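Local coordinates for disulfide isomerase DsbG N-terminal domain-containing protein (Helicobacter pylori, PDB 3TDG) that probably acts as a periplasmic thiol-disulfide oxidoreductase of the DsbG family, with reductase activity carried by a thioredoxin-fold domain, at residues M63-D68 with A105-K110; N74-V79 with Q109-L114; N125-E130 with G252-V257; Y135-P140 with A195-E200; M180-W185 with S216-I221. All blocks are in the same frame, centred on the assembly; numbering follows the deposited sequence.

Contact 1: M63-D68 with A105-K110; sequences MVVIED and AETNQK
Met63 and Thr107 meet tip to tip where strand 62-67 faces helix 98-129, in the helix-on-sheet core of the DsbG N-terminal domain. Across the contact these two and Val65 do all the touching, and all three are buried. Met63 starts with CG anti to its backbone N (chi1 -157°), and then its chain bends at both chi2 and chi3. The double bend folds SD and the terminal methyl onto the helix, where Met63 CE lies 3.3 Å from Thr107 OG1. The sulfur itself faces the methyl branch, with Met63 SD 3.8 Å from Thr107 CG2. With chi1 of Thr107 at -61°, OG1 stands beside the residue's own N while CG2 lies beside its carbonyl carbon. That methyl reaches a second partner, since Val65 CG2 is 3.7 Å from Thr107 CG2, the two side chains lying alongside and running opposite ways. No hydrogen bond crosses the contact. The hydroxyl of Thr107 is instead satisfied by Leu103 O one turn earlier in the helix, so its approach to the methionine methyl is a van der Waals one. The backbones stay well apart, the nearest CA atoms, of Val65 and Thr107, being 8.4 Å from each other. Strand 62-67 is a middle strand of the antiparallel sheet, between 48-54 and 74-79, and helix 98-129 covers the face bearing Met63 and Val65, with Leu103 and Val111 extending the cover.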
# COMPACT_ATOMS: atom_id res chain seq x y z
N MET A 63 -2.61 8.85 -29.03
CA MET A 63 -1.97 8.80 -27.73
C MET A 63 -1.62 10.22 -27.31
O MET A 63 -0.93 10.93 -28.03
CB MET A 63 -0.72 7.93 -27.79
CG MET A 63 -0.27 7.35 -26.46
SD MET A 63 0.71 8.49 -25.50
CE MET A 63 2.22 8.56 -26.47
N VAL A 64 -2.13 10.64 -26.14
CA VAL A 64 -1.89 11.97 -25.60
C VAL A 64 -1.36 11.89 -24.17
O VAL A 64 -1.91 11.15 -23.33
CB VAL A 64 -3.19 12.83 -25.62
CG1 VAL A 64 -2.92 14.26 -25.15
CG2 VAL A 64 -3.80 12.87 -27.03
N VAL A 65 -0.29 12.62 -23.89
CA VAL A 65 0.18 12.81 -22.52
C VAL A 65 -0.14 14.24 -22.09
O VAL A 65 0.08 15.19 -22.86
CB VAL A 65 1.69 12.49 -22.37
CG1 VAL A 65 2.17 12.68 -20.92
CG2 VAL A 65 1.94 11.04 -22.81
N ILE A 66 -0.67 14.38 -20.88
CA ILE A 66 -1.06 15.66 -20.32
C ILE A 66 -0.36 15.86 -18.98
O ILE A 66 0.13 14.90 -18.40
CB ILE A 66 -2.62 15.80 -20.15
CG1 ILE A 66 -3.20 14.78 -19.17
CG2 ILE A 66 -3.34 15.78 -21.52
CD1 ILE A 66 -3.06 15.19 -17.67
N GLU A 67 -0.29 17.11 -18.52
CA GLU A 67 0.22 17.44 -17.20
C GLU A 67 -0.94 17.86 -16.31
O GLU A 67 -1.69 18.74 -16.67
CB GLU A 67 1.21 18.59 -17.30
CG GLU A 67 1.85 18.95 -15.96
CD GLU A 67 2.54 20.30 -16.01
OE1 GLU A 67 1.86 21.31 -16.30
OE2 GLU A 67 3.77 20.33 -15.78
N ASP A 68 -1.08 17.21 -15.16
CA ASP A 68 -2.08 17.60 -14.16
C ASP A 68 -1.63 18.95 -13.55
O ASP A 68 -0.51 19.06 -13.09
CB ASP A 68 -2.18 16.49 -13.11
CG ASP A 68 -3.17 16.82 -11.98
OD1 ASP A 68 -3.17 17.95 -11.46
OD2 ASP A 68 -3.92 15.91 -11.59
N ALA A 105 4.37 1.18 -23.84
CA ALA A 105 5.35 0.76 -22.85
C ALA A 105 6.38 1.84 -22.56
O ALA A 105 6.66 2.13 -21.39
CB ALA A 105 6.04 -0.56 -23.28
N GLU A 106 6.95 2.41 -23.62
CA GLU A 106 7.90 3.52 -23.51
C GLU A 106 7.28 4.73 -22.81
O GLU A 106 7.93 5.39 -21.99
CB GLU A 106 8.38 3.96 -24.91
CG GLU A 106 9.37 3.01 -25.58
CD GLU A 106 9.47 3.18 -27.10
OE1 GLU A 106 10.35 2.51 -27.70
OE2 GLU A 106 8.68 3.95 -27.69
N THR A 107 6.04 5.03 -23.18
CA THR A 107 5.32 6.17 -22.64
C THR A 107 5.06 5.94 -21.15
O THR A 107 5.48 6.77 -20.35
CB THR A 107 4.05 6.42 -23.43
OG1 THR A 107 4.43 6.71 -24.79
CG2 THR A 107 3.28 7.60 -22.85
N ASN A 108 4.40 4.84 -20.80
CA ASN A 108 4.19 4.49 -19.40
C ASN A 108 5.47 4.59 -18.56
O ASN A 108 5.48 5.24 -17.53
CB ASN A 108 3.53 3.11 -19.24
CG ASN A 108 2.06 3.12 -19.68
OD1 ASN A 108 1.49 4.17 -19.95
ND2 ASN A 108 1.46 1.94 -19.76
N GLN A 109 6.56 3.98 -19.03
CA GLN A 109 7.82 3.99 -18.30
C GLN A 109 8.42 5.40 -18.15
O GLN A 109 8.94 5.73 -17.09
CB GLN A 109 8.81 3.03 -18.94
CG GLN A 109 8.43 1.56 -18.66
CD GLN A 109 9.12 0.57 -19.58
OE1 GLN A 109 8.47 -0.22 -20.27
NE2 GLN A 109 10.44 0.62 -19.61
N LYS A 110 8.35 6.20 -19.21
CA LYS A 110 8.84 7.58 -19.18
C LYS A 110 8.06 8.43 -18.14
O LYS A 110 8.68 9.06 -17.28
CB LYS A 110 8.75 8.20 -20.58
CG LYS A 110 9.16 9.67 -20.64
CD LYS A 110 9.13 10.19 -22.08
CE LYS A 110 7.70 10.29 -22.61
NZ LYS A 110 7.74 10.96 -23.93

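Contact 2: N74-V79 with Q109-L114; sequences NIPLVV and QKVQAL
Asn74 and Val111 bring their CA atoms to 5.6 Å, where strand 74-79 packs against helix 98-129. The axes of segments 74-79 and 109-114 approach to 8.2 Å and run nearly antiparallel, at 161°. This is a helix laid on a four-stranded antiparallel sheet, consistent with the cystatin-like N-terminal domain through which DsbC and DsbG relatives dimerise. Contact is confined to the start of the strand, and from Leu77 onward it draws away from the helix. Leu77 and Val78 instead pack on Ile92 and Ile87 of the second subunit.

Val111 and Asn74 contribute nearly equally, with Pro76 and Leu114 adding smaller shares. Val111 CB rests against the strand backbone, 3.6 Å from Asn74 O, and the two valine methyls divide the partners. CG1 faces the base of the asparagine side chain, with Asn74 CB 4.0 Å from Val111 CG1. CG2, put by chi1 of -49° in the crowded position between backbone N and carbonyl carbon, turns toward Pro76. One turn on, Leu114 meets the end of the Asn74 side chain through CD1 at the more exposed margin. The polar backbone of Asn74 is served from the same helix, its N being hydrogen-bonded to Asn115 OD1. The proline ring crosses the valine obliquely and offers its CD and CG corner: Pro76 CD is 3.8 Å from Val111 CG2, and Pro76 CG is 4.1 Å from that same methyl.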
# COMPACT_ATOMS: atom_id res chain seq x y z
N ASN A 74 2.54 13.60 -15.04
CA ASN A 74 2.28 13.39 -16.46
C ASN A 74 1.39 12.18 -16.59
O ASN A 74 1.69 11.12 -16.04
CB ASN A 74 3.57 13.17 -17.24
CG ASN A 74 4.42 14.43 -17.37
OD1 ASN A 74 4.30 15.38 -16.59
ND2 ASN A 74 5.29 14.42 -18.35
N ILE A 75 0.29 12.33 -17.32
CA ILE A 75 -0.73 11.29 -17.41
C ILE A 75 -0.93 10.94 -18.88
O ILE A 75 -1.26 11.83 -19.68
CB ILE A 75 -2.08 11.77 -16.82
CG1 ILE A 75 -1.89 12.38 -15.40
CG2 ILE A 75 -3.14 10.63 -16.84
CD1 ILE A 75 -1.44 11.35 -14.33
N PRO A 76 -0.71 9.67 -19.24
CA PRO A 76 -0.94 9.18 -20.60
C PRO A 76 -2.39 8.75 -20.85
O PRO A 76 -3.02 8.10 -20.01
CB PRO A 76 0.02 7.99 -20.71
CG PRO A 76 0.08 7.45 -19.33
CD PRO A 76 0.05 8.69 -18.44
N LEU A 77 -2.90 9.13 -22.01
CA LEU A 77 -4.29 8.94 -22.41
C LEU A 77 -4.40 8.41 -23.84
O LEU A 77 -3.52 8.66 -24.68
CB LEU A 77 -5.02 10.30 -22.38
CG LEU A 77 -4.82 11.23 -21.17
CD1 LEU A 77 -5.40 12.63 -21.47
CD2 LEU A 77 -5.46 10.61 -19.93
N VAL A 78 -5.51 7.74 -24.12
CA VAL A 78 -5.96 7.55 -25.50
C VAL A 78 -7.17 8.47 -25.70
O VAL A 78 -8.09 8.49 -24.87
CB VAL A 78 -6.25 6.04 -25.81
CG1 VAL A 78 -6.94 5.88 -27.15
CG2 VAL A 78 -4.94 5.26 -25.83
N VAL A 79 -7.13 9.26 -26.76
CA VAL A 79 -8.12 10.30 -27.01
C VAL A 79 -8.67 10.19 -28.45
O VAL A 79 -7.90 9.99 -29.40
CB VAL A 79 -7.52 11.71 -26.75
CG1 VAL A 79 -8.52 12.81 -27.07
CG2 VAL A 79 -7.04 11.85 -25.30
N GLN A 109 6.56 3.98 -19.03
CA GLN A 109 7.82 3.99 -18.30
C GLN A 109 8.42 5.40 -18.15
O GLN A 109 8.94 5.73 -17.09
CB GLN A 109 8.81 3.03 -18.94
CG GLN A 109 8.43 1.56 -18.66
CD GLN A 109 9.12 0.57 -19.58
OE1 GLN A 109 8.47 -0.22 -20.27
NE2 GLN A 109 10.44 0.62 -19.61
N LYS A 110 8.35 6.20 -19.21
CA LYS A 110 8.84 7.58 -19.18
C LYS A 110 8.06 8.43 -18.14
O LYS A 110 8.68 9.06 -17.28
CB LYS A 110 8.75 8.20 -20.58
CG LYS A 110 9.16 9.67 -20.64
CD LYS A 110 9.13 10.19 -22.08
CE LYS A 110 7.70 10.29 -22.61
NZ LYS A 110 7.74 10.96 -23.93
N VAL A 111 6.73 8.42 -18.19
CA VAL A 111 5.90 9.16 -17.22
C VAL A 111 6.07 8.65 -15.78
O VAL A 111 6.08 9.44 -14.84
CB VAL A 111 4.38 9.25 -17.61
CG1 VAL A 111 4.18 9.71 -19.05
CG2 VAL A 111 3.67 7.96 -17.36
N GLN A 112 6.21 7.34 -15.60
CA GLN A 112 6.42 6.80 -14.26
C GLN A 112 7.74 7.27 -13.65
O GLN A 112 7.82 7.47 -12.44
CB GLN A 112 6.34 5.27 -14.24
CG GLN A 112 4.92 4.73 -14.51
CD GLN A 112 4.82 3.22 -14.33
OE1 GLN A 112 5.72 2.48 -14.70
NE2 GLN A 112 3.72 2.77 -13.76
N ALA A 113 8.76 7.46 -14.48
CA ALA A 113 10.05 7.97 -14.02
C ALA A 113 9.97 9.46 -13.67
O ALA A 113 10.49 9.89 -12.64
CB ALA A 113 11.15 7.72 -15.05
N LEU A 114 9.32 10.24 -14.54
CA LEU A 114 9.07 11.67 -14.28
C LEU A 114 8.21 11.90 -13.04
O LEU A 114 8.52 12.79 -12.24
CB LEU A 114 8.45 12.34 -15.51
CG LEU A 114 9.38 12.46 -16.73
CD1 LEU A 114 8.58 12.80 -17.99
CD2 LEU A 114 10.51 13.50 -16.50

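Contact 3: N125-E130 with G252-V257; sequences NAIFNE and GVIKGV
Ile127 and Phe128, which meet Val253 and Ile254, ride on a helical turn held by the backbone bond from Asn129 N to Asn125 O, 2.9 Å long. No polar bond joins the two segments; what crosses between them is aliphatic and aromatic carbon. Ile127 splits its branches between two partners. Its longer arm gives Ile127 CD1 to Val253 CB at 4.2 Å, while Ile127 CG2 faces Ile254 CD1, also at 4.2 Å. The same delta methyl serves Phe128: Ile254 CD1 lies 4.0 Å from Phe128 CZ, approaching the ring obliquely. Ile254 can reach both because CG1 is anti to its carbonyl carbon (chi1 -59°) and the chain then runs straight out, chi2 being -178°. The Phe128 ring also stacks on Tyr152 of strand 150-155, so the helix end is held to the sheet as well. Before the loop, Gly252 leaves helix 235-249 with a positive phi of 83°, a backbone turn suited to glycine. With purely apolar partners, the two segments are joined by burial and dispersion and by no bond of their own; a polar tie nearby, Asn125 OD1 to Tyr261 OH, supplies the directional link between helix 98-129 and strand 259-262 of the thioredoxin-fold domain.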
# COMPACT_ATOMS: atom_id res chain seq x y z
N ASN A 125 10.10 19.16 -0.40
CA ASN A 125 9.45 20.43 -0.08
C ASN A 125 8.60 20.36 1.18
O ASN A 125 8.66 21.26 2.00
CB ASN A 125 8.57 20.90 -1.23
CG ASN A 125 9.37 21.37 -2.40
OD1 ASN A 125 10.59 21.41 -2.36
ND2 ASN A 125 8.67 21.74 -3.46
N ALA A 126 7.81 19.30 1.33
CA ALA A 126 6.99 19.12 2.53
C ALA A 126 7.84 18.90 3.79
O ALA A 126 7.51 19.42 4.87
CB ALA A 126 6.01 18.01 2.35
N ILE A 127 8.91 18.11 3.67
CA ILE A 127 9.84 17.94 4.79
C ILE A 127 10.39 19.29 5.25
O ILE A 127 10.30 19.61 6.43
CB ILE A 127 10.99 16.95 4.48
CG1 ILE A 127 10.43 15.52 4.47
CG2 ILE A 127 12.14 17.10 5.52
CD1 ILE A 127 11.34 14.51 3.80
N PHE A 128 10.90 20.09 4.32
CA PHE A 128 11.47 21.38 4.67
C PHE A 128 10.48 22.44 5.14
O PHE A 128 10.86 23.33 5.91
CB PHE A 128 12.36 21.89 3.54
CG PHE A 128 13.58 21.05 3.35
CD1 PHE A 128 14.58 21.03 4.33
CD2 PHE A 128 13.71 20.22 2.24
CE1 PHE A 128 15.70 20.23 4.19
CE2 PHE A 128 14.83 19.40 2.09
CZ PHE A 128 15.83 19.41 3.07
N ASN A 129 9.23 22.34 4.68
CA ASN A 129 8.16 23.25 5.10
C ASN A 129 7.64 22.91 6.48
O ASN A 129 7.04 23.74 7.14
CB ASN A 129 6.99 23.23 4.10
CG ASN A 129 7.36 23.85 2.77
OD1 ASN A 129 8.18 24.78 2.71
ND2 ASN A 129 6.77 23.34 1.70
N GLU A 130 7.85 21.67 6.91
CA GLU A 130 7.39 21.20 8.21
C GLU A 130 8.38 21.48 9.37
O GLU A 130 8.03 21.31 10.54
CB GLU A 130 7.05 19.72 8.08
CG GLU A 130 6.94 18.89 9.36
CD GLU A 130 6.79 17.39 9.05
OE1 GLU A 130 7.77 16.75 8.58
OE2 GLU A 130 5.69 16.85 9.26
N GLY A 252 12.32 8.34 4.99
CA GLY A 252 13.39 7.65 4.28
C GLY A 252 13.61 8.24 2.92
O GLY A 252 14.33 7.69 2.10
N VAL A 253 12.97 9.38 2.67
CA VAL A 253 13.25 10.18 1.48
C VAL A 253 14.63 10.85 1.61
O VAL A 253 15.30 11.11 0.60
CB VAL A 253 12.15 11.23 1.26
CG1 VAL A 253 12.58 12.29 0.26
CG2 VAL A 253 10.85 10.53 0.79
N ILE A 254 15.02 11.15 2.84
CA ILE A 254 16.37 11.63 3.15
C ILE A 254 16.99 10.53 4.00
O ILE A 254 16.45 10.16 5.05
CB ILE A 254 16.37 12.98 3.93
CG1 ILE A 254 15.64 14.07 3.12
CG2 ILE A 254 17.80 13.40 4.31
CD1 ILE A 254 15.61 15.47 3.78
N LYS A 255 18.10 9.97 3.52
CA LYS A 255 18.68 8.78 4.13
C LYS A 255 20.05 9.05 4.80
O LYS A 255 20.59 8.16 5.45
CB LYS A 255 18.82 7.66 3.09
CG LYS A 255 17.54 7.34 2.32
CD LYS A 255 17.67 6.06 1.47
CE LYS A 255 17.72 4.77 2.33
NZ LYS A 255 16.65 4.74 3.38
N GLY A 256 20.60 10.25 4.63
CA GLY A 256 21.90 10.57 5.22
C GLY A 256 22.32 12.01 5.06
O GLY A 256 21.61 12.83 4.45
N VAL A 257 23.49 12.32 5.60
CA VAL A 257 24.00 13.69 5.61
C VAL A 257 25.46 13.69 5.12
O VAL A 257 26.11 12.67 5.16
CB VAL A 257 23.92 14.31 7.02
CG1 VAL A 257 22.45 14.41 7.51
CG2 VAL A 257 24.78 13.52 8.02

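Contact 4: Y135-P140 with A195-E200; sequences YAIELP and ALIQEE. With FMT (formic acid), chain C.
Gln198 lies across Tyr135 and binds its backbone as well, so one side chain explains most of the contact. Its CB leaves helix 188-206 to one side of the 135-140 segment, and the chain must turn. CG passes near the ring, with Gln198 CG 4.0 Å from Tyr135 CE1. A bend at chi2, -57°, then lays the amide flat over one ring face, the two planes only 6° apart. Gln198 CD sits 3.7 Å from Tyr135 CD1, and NE2 stands 3.6 Å above the ring plane, over its centre. OE1 turns to the main chain, Gln198 OE1 being 3.7 Å from Tyr135 CA. At the tip, Gln198 NE2 donates to Tyr135 O over 2.9 Å, a nearly straight bond (166°) that uses a lone pair in the carbonyl plane. Because the acceptor also lies close to the amide plane, the bond fixes the rotation of the amide and keeps it stacked.

Beside this polar pair, Ile137 and Ile197 cross at about a right angle, Ile137 CD1 touching Ile197 CG2 at 3.7 Å. A formate, probably from the crystallisation liquor, accepts a bond from Glu138 N. In this thioredoxin-fold domain helices pack on a mixed sheet: outer strand 137-139 pairs with 177-182, where Val182 O receives the Tyr135 hydroxyl, helices 188-206 and 211-222 cover it, and helix 235-249 flanks the tyrosine.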
# COMPACT_ATOMS: atom_id res chain seq x y z
N TYR A 135 14.09 27.11 13.22
CA TYR A 135 15.05 26.02 13.34
C TYR A 135 16.23 26.17 12.36
O TYR A 135 17.41 26.09 12.78
CB TYR A 135 14.36 24.66 13.22
CG TYR A 135 15.24 23.52 13.68
CD1 TYR A 135 15.15 23.03 14.98
CD2 TYR A 135 16.18 22.95 12.82
CE1 TYR A 135 15.94 22.01 15.42
CE2 TYR A 135 17.01 21.92 13.25
CZ TYR A 135 16.88 21.45 14.55
OH TYR A 135 17.67 20.42 15.01
N ALA A 136 15.93 26.41 11.08
CA ALA A 136 16.98 26.53 10.06
C ALA A 136 17.76 27.79 10.29
O ALA A 136 17.19 28.79 10.74
CB ALA A 136 16.39 26.55 8.64
N ILE A 137 19.06 27.74 9.97
CA ILE A 137 19.91 28.90 10.05
C ILE A 137 20.05 29.44 8.64
O ILE A 137 20.76 28.84 7.81
CB ILE A 137 21.32 28.56 10.57
CG1 ILE A 137 21.22 27.95 11.96
CG2 ILE A 137 22.22 29.81 10.56
CD1 ILE A 137 22.36 27.02 12.28
N GLU A 138 19.38 30.55 8.38
CA GLU A 138 19.39 31.13 7.05
C GLU A 138 20.50 32.17 6.90
O GLU A 138 20.54 33.17 7.62
CB GLU A 138 18.02 31.72 6.70
CG GLU A 138 17.93 32.22 5.27
CD GLU A 138 16.53 32.63 4.84
OE1 GLU A 138 15.59 31.81 4.89
OE2 GLU A 138 16.39 33.79 4.40
N LEU A 139 21.42 31.92 5.97
CA LEU A 139 22.51 32.84 5.68
C LEU A 139 22.37 33.40 4.26
O LEU A 139 22.54 32.66 3.29
CB LEU A 139 23.86 32.14 5.87
CG LEU A 139 24.01 31.38 7.19
CD1 LEU A 139 25.08 30.29 7.08
CD2 LEU A 139 24.27 32.32 8.36
N PRO A 140 22.04 34.71 4.13
CA PRO A 140 21.85 35.31 2.81
C PRO A 140 23.14 35.32 1.99
O PRO A 140 24.22 35.52 2.56
CB PRO A 140 21.39 36.75 3.13
CG PRO A 140 21.85 37.00 4.54
CD PRO A 140 21.76 35.66 5.22
N ALA A 195 21.42 21.11 19.75
CA ALA A 195 20.74 21.92 20.79
C ALA A 195 21.48 23.21 21.14
O ALA A 195 20.87 24.28 21.23
CB ALA A 195 20.49 21.07 22.07
N LEU A 196 22.79 23.10 21.33
CA LEU A 196 23.64 24.25 21.65
C LEU A 196 23.65 25.23 20.50
O LEU A 196 23.65 26.45 20.70
CB LEU A 196 25.08 23.77 21.95
CG LEU A 196 25.31 22.89 23.20
CD1 LEU A 196 26.74 22.26 23.24
CD2 LEU A 196 25.06 23.67 24.49
N ILE A 197 23.68 24.70 19.28
CA ILE A 197 23.59 25.54 18.10
C ILE A 197 22.26 26.32 18.08
O ILE A 197 22.25 27.51 17.77
CB ILE A 197 23.90 24.76 16.77
CG1 ILE A 197 25.42 24.58 16.59
CG2 ILE A 197 23.37 25.53 15.53
CD1 ILE A 197 25.84 23.38 15.73
N GLN A 198 21.15 25.65 18.38
CA GLN A 198 19.83 26.31 18.42
C GLN A 198 19.86 27.43 19.47
O GLN A 198 19.41 28.55 19.22
CB GLN A 198 18.71 25.31 18.77
CG GLN A 198 18.26 24.39 17.63
CD GLN A 198 17.80 25.17 16.43
OE1 GLN A 198 16.94 26.03 16.55
NE2 GLN A 198 18.40 24.92 15.28
N GLU A 199 20.40 27.12 20.65
CA GLU A 199 20.46 28.10 21.75
C GLU A 199 21.33 29.28 21.36
O GLU A 199 20.94 30.42 21.53
CB GLU A 199 20.98 27.44 23.03
CG GLU A 199 21.16 28.38 24.23
CD GLU A 199 21.53 27.59 25.48
OE1 GLU A 199 22.64 27.03 25.53
OE2 GLU A 199 20.70 27.50 26.41
N GLU A 200 22.49 28.99 20.79
CA GLU A 200 23.43 30.03 20.44
C GLU A 200 22.93 30.90 19.27
O GLU A 200 23.18 32.11 19.26
CB GLU A 200 24.81 29.40 20.17
CG GLU A 200 25.90 30.37 19.80
CD GLU A 200 26.99 30.51 20.86
OE1 GLU A 200 27.76 29.54 21.07
OE2 GLU A 200 27.06 31.61 21.48
C FMT C . 19.44 33.00 10.75
O1 FMT C . 19.60 33.68 11.78
O2 FMT C . 18.73 31.99 10.68

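Contact 5: M180-W185 with S216-I221; sequences MVVVGW and SILEKI
Leu218 points from helix 211-222 at strand 177-182 and divides its two delta methyls between Met180 and Val182. The closer half is the methionine side, where Met180 SD is 3.9 Å from Leu218 CD1 and the side chains reach for each other tip to tip. Met180 spans the gap fully stretched: CG is anti to the backbone N (chi1 -165°), and both following torsions stay near 180°, delivering the sulfur to the leucine. The valine half is slacker. Val182 CG2 comes only to 4.2 Å from Leu218 CD2, the two side chains passing flank to flank. Spacing of the backbones agrees with this light touch, as the CA atoms of Val182 and Leu218 are 9.5 Å apart and just 100 Å² is buried in total. Other groups fill in around the pair: Val182 also packs on Ile197 and Pro157, and Ile137 of the adjoining strand packs on Leu218.

Away from this seam the character changes. Ser216 and Lys220 are exposed on the helix, Lys220 forming a salt bridge to Glu200 of helix 188-206. Regular strand ends at Val182, although Val183 still bonds to Ser155. Met180 is also close to, but not in contact with, a probable thioredoxin-type CxxC pair, Cys159 and Cys162. A central strand covered by the helices that follow it in the chain before strand 259-262 is consistent with the thioredoxin-fold domain of Dsb proteins.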
# COMPACT_ATOMS: atom_id res chain seq x y z
N MET A 180 20.81 26.18 6.51
CA MET A 180 21.44 25.05 7.14
C MET A 180 20.55 24.47 8.26
O MET A 180 20.17 25.18 9.20
CB MET A 180 22.80 25.47 7.69
CG MET A 180 23.69 24.30 8.05
SD MET A 180 25.40 24.81 8.04
CE MET A 180 26.11 23.49 9.02
N VAL A 181 20.22 23.19 8.14
CA VAL A 181 19.38 22.50 9.10
C VAL A 181 20.27 21.53 9.89
O VAL A 181 20.69 20.49 9.36
CB VAL A 181 18.25 21.72 8.38
CG1 VAL A 181 17.37 20.95 9.37
CG2 VAL A 181 17.39 22.70 7.54
N VAL A 182 20.59 21.90 11.13
CA VAL A 182 21.55 21.16 11.95
C VAL A 182 20.81 20.13 12.80
O VAL A 182 20.06 20.49 13.72
CB VAL A 182 22.46 22.10 12.81
CG1 VAL A 182 23.54 21.30 13.57
CG2 VAL A 182 23.12 23.11 11.93
N VAL A 183 21.00 18.86 12.47
CA VAL A 183 20.22 17.79 13.07
C VAL A 183 21.01 17.02 14.14
O VAL A 183 22.25 17.07 14.16
CB VAL A 183 19.71 16.80 12.01
CG1 VAL A 183 18.72 17.49 11.06
CG2 VAL A 183 20.91 16.18 11.22
N GLY A 184 20.29 16.32 15.00
CA GLY A 184 20.89 15.44 16.00
C GLY A 184 20.72 14.00 15.57
O GLY A 184 20.08 13.22 16.26
N TRP A 185 21.31 13.63 14.42
CA TRP A 185 20.97 12.39 13.71
C TRP A 185 21.88 11.20 14.06
O TRP A 185 21.40 10.05 14.15
CB TRP A 185 20.97 12.70 12.20
CG TRP A 185 21.03 11.57 11.12
CD1 TRP A 185 21.98 11.44 10.12
CD2 TRP A 185 20.08 10.52 10.88
NE1 TRP A 185 21.70 10.36 9.31
CE2 TRP A 185 20.54 9.78 9.75
CE3 TRP A 185 18.91 10.11 11.52
CZ2 TRP A 185 19.86 8.67 9.25
CZ3 TRP A 185 18.24 9.01 11.03
CH2 TRP A 185 18.71 8.30 9.91
N SER A 216 30.97 31.51 12.42
CA SER A 216 31.92 31.25 13.50
C SER A 216 31.33 30.40 14.61
O SER A 216 32.01 29.55 15.16
CB SER A 216 32.49 32.54 14.10
OG SER A 216 33.26 33.21 13.13
N ILE A 217 30.06 30.65 14.95
CA ILE A 217 29.38 29.81 15.92
C ILE A 217 29.36 28.37 15.43
O ILE A 217 29.68 27.46 16.18
CB ILE A 217 27.93 30.33 16.21
CG1 ILE A 217 28.00 31.58 17.09
CG2 ILE A 217 27.08 29.24 16.86
CD1 ILE A 217 26.75 32.46 17.00
N LEU A 218 29.02 28.17 14.16
CA LEU A 218 28.95 26.82 13.59
C LEU A 218 30.33 26.12 13.61
O LEU A 218 30.45 24.99 14.08
CB LEU A 218 28.37 26.87 12.17
CG LEU A 218 26.86 27.19 12.06
CD1 LEU A 218 26.48 27.52 10.62
CD2 LEU A 218 25.99 26.04 12.60
N GLU A 219 31.35 26.82 13.13
CA GLU A 219 32.73 26.31 13.13
C GLU A 219 33.20 26.01 14.54
O GLU A 219 33.75 24.93 14.81
CB GLU A 219 33.66 27.31 12.43
CG GLU A 219 33.30 27.49 10.97
CD GLU A 219 34.14 28.53 10.25
OE1 GLU A 219 34.73 29.41 10.92
OE2 GLU A 219 34.21 28.48 9.00
N LYS A 220 32.93 26.92 15.47
CA LYS A 220 33.29 26.70 16.87
C LYS A 220 32.72 25.36 17.35
O LYS A 220 33.45 24.51 17.87
CB LYS A 220 32.83 27.88 17.76
CG LYS A 220 33.11 27.71 19.28
CD LYS A 220 32.56 28.88 20.13
CE LYS A 220 31.06 28.72 20.43
NZ LYS A 220 30.47 29.92 21.11
N ILE A 221 31.41 25.14 17.13
CA ILE A 221 30.75 23.95 17.70
C ILE A 221 30.97 22.66 16.89
O ILE A 221 31.04 21.56 17.46
CB ILE A 221 29.22 24.21 17.99
CG1 ILE A 221 29.07 25.28 19.09
CG2 ILE A 221 28.49 22.93 18.40
CD1 ILE A 221 27.68 25.91 19.20

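How the contacts relate
Helix 98-129 ties together contacts 1, 2 and 3. Contacts 1 and 2, centres 2 Å apart, share Gln109 and Lys110 and use neighbouring strands of the antiparallel sheet, joined by Val64 O to Leu77 N at 2.6 Å. Further along the helix, contact 3 lies about 26 Å from contact 2, centre to centre, and begins the thioredoxin-fold part. There contacts 4 and 5, centres 7 Å apart, meet through packing of Ile197 CG1 on Ile221 CD1 at 3.7 Å. Trp185 packs on the loop of contact 3. Contacts 1 and 5, with centres about 44 Å apart, mark how far the N-terminal antiparallel-sheet domain stands from the region of the probable CxxC site.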